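Local coordinates for protein terminal uridylyltransferase 1 (Trypanosoma brucei, PDB 5HZD) that transfers uridines from UTP to the 3'-hydroxyl of guide RNA, ribosomal RNA and some mRNAs, and takes part in mitochondrial RNA editing, at residues N331-S336 against V481-R486. Sequence-based numbering, arbitrary orientation.
Sequences NGYFTS and VTKSLR
The backbone carbonyl of Asn331 takes a short hydrogen bond from Lys483, NZ to O 2.6 Å, with the ammonium tilted from the carbonyl plane; the Asn331 amide leads away, its OD1 hydrogen-bonded to Asn328 ND2. Gly332 passes close to the same ammonium, and a CB here would come within 2.9 Å of Lys483 NZ and be jammed against the carbonyl O of Asn331. From there Tyr333 reaches across to the helix. Its ring lies against the lysine chain, CD of Lys483 standing over one face, 4.3 Å from the ring centroid and 26° off the normal, a CH-pi contact. Beyond CG the lysine is fully extended, and this carries NZ past the ring to the carbonyl. The contact joins the surface loop between helices 310-324 and 336-349, which ends at Ser336 of the UTP site, to the first turns of helix 481-497, which packs against helix 19-30 of the atypical C2H2 zinc finger. At the ring's outer end, Tyr333 OH accepts a weak, bent bond from Arg486 NE (3.1 Å, N-H...O 126°); the hydroxyl oxygen sits at the edge of the guanidinium, near its plane, while Arg486 NH1 is hydrogen-bonded to the carbonyl O of Leu33.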
ATOM      1  N   ASN A 331      -6.115   4.988 -15.336  1.00 22.36           N
ATOM      2  CA  ASN A 331      -6.070   5.271 -16.762  1.00 21.48           C
ATOM      3  C   ASN A 331      -5.175   4.313 -17.511  1.00 23.05           C
ATOM      4  O   ASN A 331      -4.747   4.616 -18.614  1.00 25.69           O
ATOM      5  CB  ASN A 331      -5.620   6.704 -17.024  1.00 22.50           C
ATOM      6  CG  ASN A 331      -6.612   7.701 -16.500  1.00 27.85           C
ATOM      7  OD1 ASN A 331      -6.282   8.565 -15.685  1.00 31.47           O
ATOM      8  ND2 ASN A 331      -7.857   7.568 -16.947  1.00 31.27           N
ATOM      9  N   GLY A 332      -4.883   3.175 -16.890  1.00 22.40           N
ATOM     10  CA  GLY A 332      -4.232   2.072 -17.587  1.00 21.47           C
ATOM     11  C   GLY A 332      -2.714   2.053 -17.471  1.00 22.65           C
ATOM     12  O   GLY A 332      -2.035   1.200 -18.076  1.00 21.97           O
ATOM     13  N   TYR A 333      -2.159   2.997 -16.717  1.00 17.88           N
ATOM     14  CA  TYR A 333      -0.710   2.978 -16.542  1.00 16.58           C
ATOM     15  C   TYR A 333      -0.383   2.035 -15.390  1.00 20.32           C
ATOM     16  O   TYR A 333      -1.229   1.200 -14.994  1.00 22.95           O
ATOM     17  CB  TYR A 333      -0.140   4.377 -16.337  1.00 16.86           C
ATOM     18  CG  TYR A 333      -0.242   5.255 -17.570  1.00 17.96           C
ATOM     19  CD1 TYR A 333       0.770   5.269 -18.521  1.00 19.94           C
ATOM     20  CD2 TYR A 333      -1.357   6.059 -17.772  1.00 18.81           C
ATOM     21  CE1 TYR A 333       0.684   6.067 -19.649  1.00 24.38           C
ATOM     22  CE2 TYR A 333      -1.461   6.862 -18.901  1.00 22.27           C
ATOM     23  CZ  TYR A 333      -0.429   6.859 -19.832  1.00 23.09           C
ATOM     24  OH  TYR A 333      -0.527   7.654 -20.963  1.00 29.13           O
ATOM     25  N   PHE A 334       0.821   2.145 -14.832  1.00 14.48           N
ATOM     26  CA  PHE A 334       1.234   1.187 -13.803  1.00 11.91           C
ATOM     27  C   PHE A 334       0.656   1.513 -12.429  1.00 15.46           C
ATOM     28  O   PHE A 334       0.242   2.634 -12.140  1.00 17.95           O
ATOM     29  CB  PHE A 334       2.754   1.196 -13.680  1.00 13.38           C
ATOM     30  CG  PHE A 334       3.462   0.606 -14.854  1.00 16.19           C
ATOM     31  CD1 PHE A 334       3.197  -0.687 -15.278  1.00 14.98           C
ATOM     32  CD2 PHE A 334       4.438   1.339 -15.516  1.00 17.89           C
ATOM     33  CE1 PHE A 334       3.869  -1.240 -16.366  1.00 15.32           C
ATOM     34  CE2 PHE A 334       5.121   0.784 -16.587  1.00 16.51           C
ATOM     35  CZ  PHE A 334       4.842  -0.496 -17.016  1.00 16.63           C
ATOM     36  N   THR A 335       0.638   0.502 -11.576  1.00 15.09           N
ATOM     37  CA  THR A 335       0.314   0.684 -10.176  1.00 15.76           C
ATOM     38  C   THR A 335       1.583   0.941  -9.370  1.00 16.96           C
ATOM     39  O   THR A 335       2.717   0.739  -9.848  1.00 14.35           O
ATOM     40  CB  THR A 335      -0.292  -0.608  -9.624  1.00 14.11           C
ATOM     41  OG1 THR A 335       0.630  -1.692  -9.835  1.00 14.53           O
ATOM     42  CG2 THR A 335      -1.599  -0.929 -10.312  1.00 17.42           C
ATOM     43  N   SER A 336       1.419   1.326  -8.115  1.00 13.46           N
ATOM     44  CA  SER A 336       2.584   1.481  -7.252  1.00 13.41           C
ATOM     45  C   SER A 336       3.323   0.163  -7.074  1.00 13.89           C
ATOM     46  O   SER A 336       4.567   0.130  -7.004  1.00 13.61           O
ATOM     47  CB  SER A 336       2.181   2.057  -5.897  1.00 15.47           C
ATOM     48  OG  SER A 336       1.718   3.400  -6.082  1.00 18.09           O
ATOM     49  N   VAL A 481       1.185   1.237 -27.590  1.00 16.11           N
ATOM     50  CA  VAL A 481       2.429   1.850 -28.062  1.00 16.21           C
ATOM     51  C   VAL A 481       2.575   3.338 -27.714  1.00 16.80           C
ATOM     52  O   VAL A 481       3.639   3.743 -27.217  1.00 17.09           O
ATOM     53  CB  VAL A 481       2.684   1.596 -29.562  1.00 16.88           C
ATOM     54  CG1 VAL A 481       1.636   2.260 -30.456  1.00 17.52           C
ATOM     55  CG2 VAL A 481       4.117   2.040 -29.939  1.00 19.33           C
ATOM     56  N   THR A 482       1.553   4.151 -27.961  1.00 16.50           N
ATOM     57  CA  THR A 482       1.693   5.573 -27.626  1.00 18.94           C
ATOM     58  C   THR A 482       1.806   5.757 -26.123  1.00 19.48           C
ATOM     59  O   THR A 482       2.634   6.552 -25.653  1.00 17.94           O
ATOM     60  CB  THR A 482       0.577   6.475 -28.251  1.00 17.13           C
ATOM     61  OG1 THR A 482      -0.708   6.079 -27.749  1.00 21.77           O
ATOM     62  CG2 THR A 482       0.608   6.345 -29.730  1.00 18.32           C
ATOM     63  N   LYS A 483       1.035   5.005 -25.341  1.00 15.50           N
ATOM     64  CA  LYS A 483       1.175   5.131 -23.899  1.00 14.90           C
ATOM     65  C   LYS A 483       2.598   4.725 -23.488  1.00 17.20           C
ATOM     66  O   LYS A 483       3.183   5.317 -22.574  1.00 17.10           O
ATOM     67  CB  LYS A 483       0.124   4.280 -23.162  1.00 20.60           C
ATOM     68  CG  LYS A 483      -1.279   4.864 -23.185  1.00 26.64           C
ATOM     69  CD  LYS A 483      -2.161   4.245 -22.099  1.00 28.88           C
ATOM     70  CE  LYS A 483      -3.569   4.812 -22.175  1.00 40.68           C
ATOM     71  NZ  LYS A 483      -4.452   4.215 -21.133  1.00 47.91           N
ATOM     72  N   SER A 484       3.164   3.722 -24.159  1.00 14.82           N
ATOM     73  CA  SER A 484       4.486   3.207 -23.751  1.00 17.13           C
ATOM     74  C   SER A 484       5.545   4.274 -24.005  1.00 19.13           C
ATOM     75  O   SER A 484       6.513   4.387 -23.249  1.00 14.61           O
ATOM     76  CB  SER A 484       4.865   1.899 -24.483  1.00 14.99           C
ATOM     77  OG  SER A 484       5.240   2.133 -25.833  1.00 15.46           O
ATOM     78  N   LEU A 485       5.342   5.079 -25.041  1.00 15.48           N
ATOM     79  CA  LEU A 485       6.338   6.093 -25.370  1.00 15.17           C
ATOM     80  C   LEU A 485       6.202   7.274 -24.403  1.00 15.00           C
ATOM     81  O   LEU A 485       7.193   7.968 -24.138  1.00 16.77           O
ATOM     82  CB  LEU A 485       6.215   6.521 -26.830  1.00 16.74           C
ATOM     83  CG  LEU A 485       6.594   5.359 -27.779  1.00 18.45           C
ATOM     84  CD1 LEU A 485       6.597   5.820 -29.231  1.00 18.11           C
ATOM     85  CD2 LEU A 485       7.956   4.735 -27.388  1.00 19.39           C
ATOM     86  N   ARG A 486       4.996   7.499 -23.876  1.00 14.91           N
ATOM     87  CA  ARG A 486       4.833   8.436 -22.756  1.00 15.60           C
ATOM     88  C   ARG A 486       5.635   7.976 -21.540  1.00 16.60           C
ATOM     89  O   ARG A 486       6.275   8.787 -20.866  1.00 15.18           O
ATOM     90  CB  ARG A 486       3.346   8.663 -22.411  1.00 16.82           C
ATOM     91  CG  ARG A 486       2.604   9.399 -23.531  1.00 23.65           C
ATOM     92  CD  ARG A 486       1.086   9.469 -23.295  1.00 25.63           C
ATOM     93  NE  ARG A 486       0.781  10.202 -22.066  1.00 31.18           N
ATOM     94  CZ  ARG A 486       0.653  11.524 -22.018  1.00 39.71           C
ATOM     95  NH1 ARG A 486       0.804  12.239 -23.125  1.00 42.26           N
ATOM     96  NH2 ARG A 486       0.380  12.133 -20.868  1.00 39.42           N
TER